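Local coordinates for protein octenoyl-coa reductase/carboxylase (Streptomyces sp., PDB 4A0S) that reductively carboxylates 2-octenoyl-CoA with the help of NADPH, supplying an unusual extender unit for polyketide biosynthesis, at residues 43-51 / 78-86; 114-122 / 133-141. All coordinates share one frame; numbering follows the deposited sequence.

Overall arrangement
Following the chain from the N terminus, contact 1 comes first: residues 43-51, with the short helix 46-49, are met by residues 78-86, which begin in helix 76-82. The intervening 26 residues include strand 54-56 and the whole of strand 64-73, so the loop closed here carries sheet structure. Contact 2 opens only after contact 1 has closed. It folds strand 117-124 against strand 136-139 as a beta hairpin over a shorter loop. The two contacts are therefore in series, neither nested nor crossed. Their centres lie 24 Å apart and their nearest atoms about 5 Å apart, without touching, yet both reach the same bound octanoyl-CoA, which links the helical contact to the hairpin.

Contact 1 of 2, residues 43-51 / 78-86. With CO8 (octanoyl-coenzyme A), chain E.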
loop_
_atom_site.group_PDB
_atom_site.type_symbol
_atom_site.label_atom_id
_atom_site.label_comp_id
_atom_site.label_asym_id
_atom_site.label_seq_id
_atom_site.Cartn_x
_atom_site.Cartn_y
_atom_site.Cartn_z
ATOM N N ASP A 43 -39.380 -20.514 -3.538
ATOM C CA ASP A 43 -38.800 -20.063 -4.791
ATOM C C ASP A 43 -39.502 -18.780 -5.212
ATOM O O ASP A 43 -40.602 -18.819 -5.748
ATOM C CB ASP A 43 -38.934 -21.151 -5.863
ATOM C CG ASP A 43 -38.602 -20.654 -7.266
ATOM O OD1 ASP A 43 -37.900 -19.627 -7.414
ATOM O OD2 ASP A 43 -39.050 -21.307 -8.225
ATOM N N LYS A 44 -38.846 -17.652 -4.957
ATOM C CA LYS A 44 -39.412 -16.327 -5.219
ATOM C C LYS A 44 -39.212 -15.935 -6.672
ATOM O O LYS A 44 -38.338 -15.126 -7.015
ATOM C CB LYS A 44 -38.798 -15.300 -4.276
ATOM C CG LYS A 44 -38.900 -15.724 -2.821
ATOM C CD LYS A 44 -38.266 -14.736 -1.883
ATOM C CE LYS A 44 -38.473 -15.182 -0.440
ATOM N NZ LYS A 44 -38.124 -14.069 0.484
ATOM N N ASP A 45 -40.033 -16.544 -7.517
ATOM C CA ASP A 45 -39.942 -16.419 -8.958
ATOM C C ASP A 45 -39.951 -14.959 -9.381
ATOM O O ASP A 45 -41.006 -14.299 -9.342
ATOM C CB ASP A 45 -41.122 -17.170 -9.599
ATOM C CG ASP A 45 -41.016 -17.267 -11.114
ATOM O OD1 ASP A 45 -40.188 -16.554 -11.705
ATOM O OD2 ASP A 45 -41.787 -18.056 -11.719
ATOM N N VAL A 46 -38.782 -14.460 -9.796
ATOM C CA VAL A 46 -38.657 -13.045 -10.184
ATOM C C VAL A 46 -39.685 -12.667 -11.228
ATOM O O VAL A 46 -40.016 -11.497 -11.375
ATOM C CB VAL A 46 -37.284 -12.693 -10.767
ATOM C CG1 VAL A 46 -36.210 -12.943 -9.753
ATOM C CG2 VAL A 46 -37.049 -13.425 -12.118
ATOM N N ARG A 47 -40.185 -13.654 -11.969
ATOM C CA ARG A 47 -41.109 -13.340 -13.048
ATOM C C ARG A 47 -42.465 -12.965 -12.482
ATOM O O ARG A 47 -43.300 -12.416 -13.188
ATOM C CB ARG A 47 -41.246 -14.514 -14.005
ATOM C CG ARG A 47 -39.946 -14.874 -14.690
ATOM C CD ARG A 47 -40.073 -16.202 -15.411
ATOM N NE ARG A 47 -40.371 -17.265 -14.460
ATOM C CZ ARG A 47 -40.532 -18.544 -14.791
ATOM N NH1 ARG A 47 -40.401 -18.936 -16.050
ATOM N NH2 ARG A 47 -40.794 -19.435 -13.852
ATOM N N LYS A 48 -42.685 -13.257 -11.203
ATOM C CA LYS A 48 -43.952 -12.901 -10.562
ATOM C C LYS A 48 -43.969 -11.441 -10.104
ATOM O O LYS A 48 -45.032 -10.832 -9.952
ATOM C CB LYS A 48 -44.263 -13.850 -9.404
ATOM C CG LYS A 48 -44.433 -15.282 -9.850
ATOM C CD LYS A 48 -44.936 -16.158 -8.728
ATOM C CE LYS A 48 -45.259 -17.562 -9.237
ATOM N NZ LYS A 48 -46.200 -17.542 -10.400
ATOM N N SER A 49 -42.780 -10.873 -9.925
ATOM C CA SER A 49 -42.641 -9.500 -9.457
ATOM C C SER A 49 -42.299 -8.545 -10.582
ATOM O O SER A 49 -42.817 -7.427 -10.624
ATOM C CB SER A 49 -41.566 -9.429 -8.395
ATOM O OG SER A 49 -40.357 -9.905 -8.948
ATOM N N LEU A 50 -41.425 -8.978 -11.489
ATOM C CA LEU A 50 -41.004 -8.141 -12.609
ATOM C C LEU A 50 -42.175 -7.693 -13.463
ATOM O O LEU A 50 -43.040 -8.496 -13.807
ATOM C CB LEU A 50 -39.956 -8.856 -13.453
ATOM C CG LEU A 50 -38.586 -8.888 -12.766
ATOM C CD1 LEU A 50 -37.602 -9.766 -13.530
ATOM C CD2 LEU A 50 -38.009 -7.471 -12.575
ATOM N N ARG A 51 -42.216 -6.398 -13.761
ATOM C CA ARG A 51 -43.249 -5.814 -14.612
ATOM C C ARG A 51 -42.555 -5.167 -15.786
ATOM O O ARG A 51 -41.436 -4.670 -15.643
ATOM C CB ARG A 51 -44.059 -4.743 -13.877
ATOM C CG ARG A 51 -44.511 -5.099 -12.456
ATOM C CD ARG A 51 -45.791 -5.926 -12.414
ATOM N NE ARG A 51 -45.861 -6.715 -11.179
ATOM C CZ ARG A 51 -46.727 -7.706 -10.950
ATOM N NH1 ARG A 51 -47.625 -8.040 -11.865
ATOM N NH2 ARG A 51 -46.695 -8.363 -9.794
ATOM N N THR A 78 -30.313 -7.666 -9.799
ATOM C CA THR A 78 -31.595 -7.610 -10.490
ATOM C C THR A 78 -32.488 -8.696 -9.935
ATOM O O THR A 78 -33.646 -8.443 -9.601
ATOM C CB THR A 78 -31.424 -7.800 -12.018
ATOM O OG1 THR A 78 -30.346 -6.973 -12.480
ATOM C CG2 THR A 78 -32.734 -7.449 -12.776
ATOM N N VAL A 79 -31.940 -9.904 -9.846
ATOM C CA VAL A 79 -32.587 -11.032 -9.185
ATOM C C VAL A 79 -32.919 -10.735 -7.720
ATOM O O VAL A 79 -34.057 -10.948 -7.311
ATOM C CB VAL A 79 -31.721 -12.310 -9.266
ATOM C CG1 VAL A 79 -32.381 -13.471 -8.527
ATOM C CG2 VAL A 79 -31.417 -12.666 -10.721
ATOM N N TRP A 80 -31.941 -10.274 -6.936
ATOM C CA TRP A 80 -32.208 -9.923 -5.542
ATOM C C TRP A 80 -33.363 -8.924 -5.474
ATOM O O TRP A 80 -34.269 -9.099 -4.669
ATOM C CB TRP A 80 -30.990 -9.296 -4.853
ATOM C CG TRP A 80 -29.796 -10.172 -4.707
ATOM C CD1 TRP A 80 -28.513 -9.864 -5.063
ATOM C CD2 TRP A 80 -29.760 -11.500 -4.184
ATOM N NE1 TRP A 80 -27.677 -10.914 -4.778
ATOM C CE2 TRP A 80 -28.416 -11.934 -4.249
ATOM C CE3 TRP A 80 -30.733 -12.371 -3.679
ATOM C CZ2 TRP A 80 -28.012 -13.203 -3.809
ATOM C CZ3 TRP A 80 -30.341 -13.630 -3.241
ATOM C CH2 TRP A 80 -28.987 -14.034 -3.306
ATOM N N SER A 81 -33.310 -7.886 -6.317
ATOM C CA SER A 81 -34.375 -6.873 -6.414
ATOM C C SER A 81 -35.739 -7.484 -6.606
ATOM O O SER A 81 -36.680 -7.166 -5.884
ATOM C CB SER A 81 -34.175 -5.963 -7.626
ATOM O OG SER A 81 -33.034 -5.177 -7.492
ATOM N N ALA A 82 -35.851 -8.308 -7.641
ATOM C CA ALA A 82 -37.123 -8.899 -8.021
ATOM C C ALA A 82 -37.628 -9.899 -6.986
ATOM O O ALA A 82 -38.805 -10.252 -6.976
ATOM C CB ALA A 82 -37.010 -9.540 -9.368
ATOM N N MET A 83 -36.725 -10.372 -6.135
ATOM C CA MET A 83 -37.085 -11.213 -4.997
ATOM C C MET A 83 -37.378 -10.405 -3.732
ATOM O O MET A 83 -37.768 -10.979 -2.708
ATOM C CB MET A 83 -35.949 -12.183 -4.687
ATOM C CG MET A 83 -35.745 -13.264 -5.710
ATOM S SD MET A 83 -34.248 -14.207 -5.378
ATOM C CE MET A 83 -34.532 -14.854 -3.757
ATOM N N PHE A 84 -37.169 -9.088 -3.803
ATOM C CA PHE A 84 -37.214 -8.198 -2.625
ATOM C C PHE A 84 -36.263 -8.634 -1.495
ATOM O O PHE A 84 -36.490 -8.363 -0.310
ATOM C CB PHE A 84 -38.659 -7.971 -2.149
ATOM C CG PHE A 84 -39.606 -7.578 -3.263
ATOM C CD1 PHE A 84 -39.638 -6.273 -3.749
ATOM C CD2 PHE A 84 -40.467 -8.522 -3.833
ATOM C CE1 PHE A 84 -40.511 -5.908 -4.790
ATOM C CE2 PHE A 84 -41.338 -8.168 -4.873
ATOM C CZ PHE A 84 -41.360 -6.857 -5.345
ATOM N N GLU A 85 -35.170 -9.283 -1.891
ATOM C CA GLU A 85 -34.145 -9.749 -0.963
ATOM C C GLU A 85 -32.807 -9.000 -1.077
ATOM O O GLU A 85 -32.458 -8.504 -2.147
ATOM C CB GLU A 85 -33.914 -11.237 -1.154
ATOM C CG GLU A 85 -35.069 -12.076 -0.688
ATOM C CD GLU A 85 -34.697 -13.529 -0.591
ATOM O OE1 GLU A 85 -33.561 -13.873 -0.979
ATOM O OE2 GLU A 85 -35.529 -14.325 -0.117
ATOM N N PRO A 86 -32.072 -8.896 0.043
ATOM C CA PRO A 86 -32.529 -9.310 1.364
ATOM C C PRO A 86 -33.522 -8.300 1.924
ATOM O O PRO A 86 -34.231 -8.590 2.878
ATOM C CB PRO A 86 -31.246 -9.294 2.191
ATOM C CG PRO A 86 -30.444 -8.225 1.565
ATOM C CD PRO A 86 -30.692 -8.379 0.091
HETATM N N1A CO8 E . -39.505 -4.673 3.976
HETATM C C2A CO8 E . -39.301 -3.364 4.136
HETATM N N3A CO8 E . -38.236 -2.908 4.786
HETATM C C4A CO8 E . -37.339 -3.782 5.295
HETATM C C5A CO8 E . -37.512 -5.153 5.147
HETATM C C6A CO8 E . -38.641 -5.596 4.463
HETATM N N6A CO8 E . -38.847 -6.904 4.288
HETATM N N7A CO8 E . -36.483 -5.764 5.736
HETATM C C8A CO8 E . -35.691 -4.816 6.240
HETATM N N9A CO8 E . -36.213 -3.608 5.973
HETATM C C1B CO8 E . -35.685 -2.266 6.337
HETATM C C2B CO8 E . -35.926 -1.958 7.818
HETATM O O2B CO8 E . -36.284 -0.567 7.981
HETATM C C3B CO8 E . -34.547 -2.242 8.407
HETATM O O3B CO8 E . -34.346 -1.499 9.600
HETATM P P3B CO8 E . -34.503 -2.328 10.981
HETATM O O7A CO8 E . -35.558 -1.489 11.895
HETATM O O8A CO8 E . -35.330 -3.724 10.701
HETATM O O9A CO8 E . -33.199 -2.595 11.622
HETATM C C4B CO8 E . -33.596 -1.781 7.309
HETATM O O4B CO8 E . -34.244 -2.188 6.095
HETATM C C5B CO8 E . -32.286 -2.579 7.308
HETATM O O5B CO8 E . -31.491 -2.189 6.169
HETATM P P1A CO8 E . -30.737 -0.732 6.165
HETATM O O1A CO8 E . -29.928 -0.648 4.721
HETATM O O2A CO8 E . -31.657 0.444 6.283
HETATM O O3A CO8 E . -29.734 -0.741 7.469
HETATM P P2A CO8 E . -28.171 -1.230 7.570
HETATM O O4A CO8 E . -28.005 -1.938 8.991
HETATM O O5A CO8 E . -27.168 -0.134 7.363
HETATM O O6A CO8 E . -27.986 -2.432 6.478
HETATM C CBP CO8 E . -26.908 -3.679 4.652
HETATM C CCP CO8 E . -26.782 -2.540 5.693
HETATM C CDP CO8 E . -26.870 -4.994 5.449
HETATM C CEP CO8 E . -25.675 -3.615 3.751
HETATM C CAP CO8 E . -28.236 -3.511 3.839
HETATM O OAP CO8 E . -28.411 -2.167 3.285
HETATM C C9P CO8 E . -28.449 -4.586 2.737
HETATM O O9P CO8 E . -28.780 -5.731 3.067
HETATM N N8P CO8 E . -28.294 -4.186 1.453
HETATM C C7P CO8 E . -28.556 -5.091 0.295
HETATM C C6P CO8 E . -27.290 -5.697 -0.373
HETATM C C5P CO8 E . -27.567 -7.182 -0.708
HETATM O O5P CO8 E . -27.805 -7.978 0.197
HETATM N N4P CO8 E . -27.702 -7.585 -1.970
HETATM C C3P CO8 E . -27.330 -6.928 -3.218
HETATM C C2P CO8 E . -26.170 -7.818 -3.688
HETATM S S1P CO8 E . -24.622 -6.862 -3.905
HETATM C "C1'" CO8 E . -24.648 -6.750 -5.631
HETATM O "O1'" CO8 E . -25.199 -7.598 -6.357
HETATM C "C2'" CO8 E . -24.028 -5.620 -6.118
HETATM C "C3'" CO8 E . -23.918 -5.340 -7.461
HETATM C "C4'" CO8 E . -23.237 -4.185 -7.862
HETATM C "C5'" CO8 E . -23.010 -3.135 -6.785
HETATM C "C6'" CO8 E . -22.404 -1.926 -7.531
HETATM C "C7'" CO8 E . -21.904 -0.924 -6.529
HETATM C "C8'" CO8 E . -21.442 0.316 -7.302
HETATM O O HOH W 1 -38.976 -11.346 -0.345
#
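With CG turned opposite the carbonyl carbon (chi1 -53°) and the rest of the chain extended, Lys44 reaches far enough for its NZ to lie 2.7 Å from OE2 of Glu85. The extended Glu85 side chain meets it at about a right angle, and the bond uses the anti lone pair of OE2, directed away from OE1. This salt bridge is supplemented by a water that accepts from NZ and donates to Met83 O, so the ammonium group is tied to both side chain and backbone. Nearer the main chain, Met83 CG packs 3.4 Å from Lys44 O.

A second polar link depends on Ser49, whose OG stands between its backbone N and carbonyl carbon (chi1 58°). There it lies 2.5 Å from Ala82 O and 2.9 Å from Val46 O; its one proton could serve either acceptor. Ser49 CB also touches the ring of Phe84, 3.7 Å from CE2.

Between these polar links the packing is tight. Val46 CB and Ala82 CB are 3.5 Å apart, closer than usual for carbons, and the Ala82 methyl also meets Leu50 CG. Cys397 of helix 393-401 touches both Val46 and Leu50.

Each segment has a recognisable helix end. Asp45 is the N-cap of 46-49, its OD1 accepting from Arg47 N, while the Arg47 guanidinium grips the same carboxylate side-on. In 78-86, positive phi at Phe84 (55°) and the bonds Phe84 N to Ser81 O and Glu85 N to Trp80 O define a Schellman motif. The helix so ended lines the active-site cleft of this enoyl reductase: Trp80 NE1 is hydrogen-bonded to the NADP, and Trp80 CD1 lies 3.4 Å from C2P of octanoyl-CoA.

Contact 2 of 2, residues 114-122 / 133-141; sequences GSDCSGVVV and PGDHVIVHP. With CO8 (octanoyl-coenzyme A), chain E.
Cys117 and Val139 pair across an antiparallel beta hairpin of the GroES-like domain, their strands running at 150° to one another. Hydrogen-bonded pairs, Cys117 with Val139 and Gly119 with Val137, alternate with non-hydrogen-bonded pairs, Ser118 with Ile138 and Val120 with His136. The bond from Val137 N to Gly119 O is nearly straight (172° at the hydrogen), whereas Cys117 N to Val139 O, at 3.3 Å, is weak. Past the last bridged pair, Val121 N still donates to Asp135 O, and Gly134 N to Val121 O. Ser118, Val120 and Val122 bond through their backbones to strand 64-73, so strand 117-122 lies between two neighbours.

Val121 shows how closely the side chains fit. Its CB lies 3.8 Å from Asp135 O. From there, chi1 of 177° carries CG1 opposite the backbone N, where it meets Pro133 CA at 3.8 Å. The other branch, CG2, touches Val137 CG1 at 3.6 Å, the two side chains crossing at about a right angle.

Val120 and His136 project from the face they share with Ser118 and Ile138, lying side by side and pointing the same way. Val120 CG1 rests 3.6 Å from Gly134 CA, while CG2 lies 4.0 Å from CD2 of the imidazole. With an alanine here both methyls go, which would probably open a gap over Gly134 and let the His136 ring turn more freely on that side, although Trp193 also meets both residues. On the face bearing Val137, Cys117 SG packs against the CG2 branch of Val139.

At the far end of the hairpin Ser115 O abuts the Pro141 ring, whose CG lies 3.7 Å from C6' of the octanoyl chain.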
loop_
_atom_site.group_PDB
_atom_site.type_symbol
_atom_site.label_atom_id
_atom_site.label_comp_id
_atom_site.label_asym_id
_atom_site.label_seq_id
_atom_site.Cartn_x
_atom_site.Cartn_y
_atom_site.Cartn_z
ATOM N N GLY A 114 -31.797 -2.648 -13.285
ATOM C CA GLY A 114 -30.787 -2.705 -14.317
ATOM C C GLY A 114 -29.632 -1.859 -13.856
ATOM O O GLY A 114 -29.778 -0.661 -13.624
ATOM N N SER A 115 -28.480 -2.494 -13.725
ATOM C CA SER A 115 -27.352 -1.870 -13.062
ATOM C C SER A 115 -26.156 -1.706 -13.964
ATOM O O SER A 115 -25.150 -1.126 -13.571
ATOM C CB SER A 115 -27.000 -2.680 -11.832
ATOM O OG SER A 115 -28.140 -2.679 -11.002
ATOM N N ASP A 116 -26.275 -2.184 -15.188
ATOM C CA ASP A 116 -25.355 -1.722 -16.222
ATOM C C ASP A 116 -26.083 -1.599 -17.542
ATOM O O ASP A 116 -27.267 -1.949 -17.650
ATOM C CB ASP A 116 -24.031 -2.536 -16.286
ATOM C CG ASP A 116 -24.221 -4.041 -16.224
ATOM O OD1 ASP A 116 -25.296 -4.579 -16.559
ATOM O OD2 ASP A 116 -23.249 -4.713 -15.848
ATOM N N CYS A 117 -25.403 -1.059 -18.538
ATOM C CA CYS A 117 -26.010 -0.938 -19.828
ATOM C C CYS A 117 -25.008 -0.363 -20.768
ATOM O O CYS A 117 -23.960 0.133 -20.345
ATOM C CB CYS A 117 -27.268 -0.066 -19.787
ATOM S SG CYS A 117 -27.010 1.667 -19.979
ATOM N N SER A 118 -25.323 -0.478 -22.054
ATOM C CA SER A 118 -24.638 0.295 -23.062
ATOM C C SER A 118 -25.725 1.055 -23.779
ATOM O O SER A 118 -26.901 0.656 -23.780
ATOM C CB SER A 118 -23.892 -0.602 -24.031
ATOM O OG SER A 118 -24.811 -1.467 -24.676
ATOM N N GLY A 119 -25.352 2.167 -24.375
ATOM C CA GLY A 119 -26.331 2.903 -25.102
ATOM C C GLY A 119 -25.845 4.220 -25.620
ATOM O O GLY A 119 -24.663 4.436 -25.835
ATOM N N VAL A 120 -26.802 5.096 -25.837
ATOM C CA VAL A 120 -26.533 6.340 -26.484
ATOM C C VAL A 120 -27.009 7.484 -25.609
ATOM O O VAL A 120 -28.135 7.480 -25.118
ATOM C CB VAL A 120 -27.243 6.402 -27.842
ATOM C CG1 VAL A 120 -26.907 7.687 -28.521
ATOM C CG2 VAL A 120 -26.854 5.203 -28.699
ATOM N N VAL A 121 -26.131 8.461 -25.421
ATOM C CA VAL A 121 -26.490 9.657 -24.702
ATOM C C VAL A 121 -27.557 10.374 -25.502
ATOM O O VAL A 121 -27.420 10.549 -26.714
ATOM C CB VAL A 121 -25.266 10.565 -24.511
ATOM C CG1 VAL A 121 -25.663 11.846 -23.833
ATOM C CG2 VAL A 121 -24.184 9.827 -23.714
ATOM N N VAL A 122 -28.637 10.759 -24.843
ATOM C CA VAL A 122 -29.660 11.539 -25.536
ATOM C C VAL A 122 -29.841 12.928 -24.916
ATOM O O VAL A 122 -30.199 13.882 -25.607
ATOM C CB VAL A 122 -30.986 10.757 -25.684
ATOM C CG1 VAL A 122 -30.790 9.574 -26.617
ATOM C CG2 VAL A 122 -31.492 10.277 -24.337
ATOM N N PRO A 133 -25.232 14.237 -26.720
ATOM C CA PRO A 133 -26.159 13.308 -27.354
ATOM C C PRO A 133 -25.521 12.631 -28.574
ATOM O O PRO A 133 -24.846 13.293 -29.366
ATOM C CB PRO A 133 -27.312 14.221 -27.757
ATOM C CG PRO A 133 -27.292 15.297 -26.701
ATOM C CD PRO A 133 -25.848 15.557 -26.489
ATOM N N GLY A 134 -25.731 11.320 -28.702
ATOM C CA GLY A 134 -25.109 10.533 -29.753
ATOM C C GLY A 134 -23.906 9.721 -29.291
ATOM O O GLY A 134 -23.496 8.773 -29.951
ATOM N N ASP A 135 -23.326 10.108 -28.157
ATOM C CA ASP A 135 -22.145 9.422 -27.659
ATOM C C ASP A 135 -22.514 8.033 -27.219
ATOM O O ASP A 135 -23.499 7.841 -26.483
ATOM C CB ASP A 135 -21.548 10.145 -26.463
ATOM C CG ASP A 135 -20.777 11.375 -26.857
ATOM O OD1 ASP A 135 -20.532 11.592 -28.068
ATOM O OD2 ASP A 135 -20.404 12.125 -25.949
ATOM N N HIS A 136 -21.700 7.082 -27.664
ATOM C CA HIS A 136 -21.871 5.690 -27.305
ATOM C C HIS A 136 -21.201 5.459 -25.974
ATOM O O HIS A 136 -20.009 5.734 -25.803
ATOM C CB HIS A 136 -21.262 4.793 -28.372
ATOM C CG HIS A 136 -22.089 4.709 -29.617
ATOM N ND1 HIS A 136 -21.916 3.714 -30.554
ATOM C CD2 HIS A 136 -23.126 5.465 -30.055
ATOM C CE1 HIS A 136 -22.786 3.883 -31.535
ATOM N NE2 HIS A 136 -23.538 4.933 -31.252
ATOM N N VAL A 137 -21.984 4.981 -25.026
ATOM C CA VAL A 137 -21.512 4.819 -23.668
ATOM C C VAL A 137 -21.841 3.457 -23.107
ATOM O O VAL A 137 -22.737 2.758 -23.573
ATOM C CB VAL A 137 -22.133 5.874 -22.722
ATOM C CG1 VAL A 137 -21.703 7.286 -23.135
ATOM C CG2 VAL A 137 -23.646 5.750 -22.697
ATOM N N ILE A 138 -21.086 3.079 -22.098
ATOM C CA ILE A 138 -21.549 2.068 -21.203
ATOM C C ILE A 138 -21.805 2.814 -19.924
ATOM O O ILE A 138 -21.257 3.896 -19.703
ATOM C CB ILE A 138 -20.549 0.945 -21.027
ATOM C CG1 ILE A 138 -19.167 1.525 -20.715
ATOM C CG2 ILE A 138 -20.556 0.071 -22.277
ATOM C CD1 ILE A 138 -18.172 0.516 -20.169
ATOM N N VAL A 139 -22.691 2.267 -19.118
ATOM C CA VAL A 139 -22.950 2.815 -17.821
ATOM C C VAL A 139 -22.524 1.727 -16.869
ATOM O O VAL A 139 -22.887 0.554 -17.057
ATOM C CB VAL A 139 -24.428 3.131 -17.620
ATOM C CG1 VAL A 139 -24.694 3.496 -16.162
ATOM C CG2 VAL A 139 -24.877 4.227 -18.587
ATOM N N HIS A 140 -21.733 2.112 -15.872
ATOM C CA HIS A 140 -21.432 1.232 -14.755
ATOM C C HIS A 140 -22.236 1.688 -13.537
ATOM O O HIS A 140 -22.762 2.791 -13.522
ATOM C CB HIS A 140 -19.925 1.169 -14.478
ATOM C CG HIS A 140 -19.346 2.447 -13.971
ATOM N ND1 HIS A 140 -19.484 2.857 -12.664
ATOM C CD2 HIS A 140 -18.605 3.396 -14.587
ATOM C CE1 HIS A 140 -18.860 4.008 -12.496
ATOM N NE2 HIS A 140 -18.328 4.364 -13.652
ATOM N N PRO A 141 -22.358 0.814 -12.527
ATOM C CA PRO A 141 -23.377 1.008 -11.494
ATOM C C PRO A 141 -23.043 1.962 -10.345
ATOM O O PRO A 141 -23.914 2.222 -9.525
ATOM C CB PRO A 141 -23.570 -0.406 -10.929
ATOM C CG PRO A 141 -22.239 -1.064 -11.153
ATOM C CD PRO A 141 -21.833 -0.555 -12.521
HETATM N N1A CO8 E . -39.505 -4.673 3.976
HETATM C C2A CO8 E . -39.301 -3.364 4.136
HETATM N N3A CO8 E . -38.236 -2.908 4.786
HETATM C C4A CO8 E . -37.339 -3.782 5.295
HETATM C C5A CO8 E . -37.512 -5.153 5.147
HETATM C C6A CO8 E . -38.641 -5.596 4.463
HETATM N N6A CO8 E . -38.847 -6.904 4.288
HETATM N N7A CO8 E . -36.483 -5.764 5.736
HETATM C C8A CO8 E . -35.691 -4.816 6.240
HETATM N N9A CO8 E . -36.213 -3.608 5.973
HETATM C C1B CO8 E . -35.685 -2.266 6.337
HETATM C C2B CO8 E . -35.926 -1.958 7.818
HETATM O O2B CO8 E . -36.284 -0.567 7.981
HETATM C C3B CO8 E . -34.547 -2.242 8.407
HETATM O O3B CO8 E . -34.346 -1.499 9.600
HETATM P P3B CO8 E . -34.503 -2.328 10.981
HETATM O O7A CO8 E . -35.558 -1.489 11.895
HETATM O O8A CO8 E . -35.330 -3.724 10.701
HETATM O O9A CO8 E . -33.199 -2.595 11.622
HETATM C C4B CO8 E . -33.596 -1.781 7.309
HETATM O O4B CO8 E . -34.244 -2.188 6.095
HETATM C C5B CO8 E . -32.286 -2.579 7.308
HETATM O O5B CO8 E . -31.491 -2.189 6.169
HETATM P P1A CO8 E . -30.737 -0.732 6.165
HETATM O O1A CO8 E . -29.928 -0.648 4.721
HETATM O O2A CO8 E . -31.657 0.444 6.283
HETATM O O3A CO8 E . -29.734 -0.741 7.469
HETATM P P2A CO8 E . -28.171 -1.230 7.570
HETATM O O4A CO8 E . -28.005 -1.938 8.991
HETATM O O5A CO8 E . -27.168 -0.134 7.363
HETATM O O6A CO8 E . -27.986 -2.432 6.478
HETATM C CBP CO8 E . -26.908 -3.679 4.652
HETATM C CCP CO8 E . -26.782 -2.540 5.693
HETATM C CDP CO8 E . -26.870 -4.994 5.449
HETATM C CEP CO8 E . -25.675 -3.615 3.751
HETATM C CAP CO8 E . -28.236 -3.511 3.839
HETATM O OAP CO8 E . -28.411 -2.167 3.285
HETATM C C9P CO8 E . -28.449 -4.586 2.737
HETATM O O9P CO8 E . -28.780 -5.731 3.067
HETATM N N8P CO8 E . -28.294 -4.186 1.453
HETATM C C7P CO8 E . -28.556 -5.091 0.295
HETATM C C6P CO8 E . -27.290 -5.697 -0.373
HETATM C C5P CO8 E . -27.567 -7.182 -0.708
HETATM O O5P CO8 E . -27.805 -7.978 0.197
HETATM N N4P CO8 E . -27.702 -7.585 -1.970
HETATM C C3P CO8 E . -27.330 -6.928 -3.218
HETATM C C2P CO8 E . -26.170 -7.818 -3.688
HETATM S S1P CO8 E . -24.622 -6.862 -3.905
HETATM C "C1'" CO8 E . -24.648 -6.750 -5.631
HETATM O "O1'" CO8 E . -25.199 -7.598 -6.357
HETATM C "C2'" CO8 E . -24.028 -5.620 -6.118
HETATM C "C3'" CO8 E . -23.918 -5.340 -7.461
HETATM C "C4'" CO8 E . -23.237 -4.185 -7.862
HETATM C "C5'" CO8 E . -23.010 -3.135 -6.785
HETATM C "C6'" CO8 E . -22.404 -1.926 -7.531
HETATM C "C7'" CO8 E . -21.904 -0.924 -6.529
HETATM C "C8'" CO8 E . -21.442 0.316 -7.302
#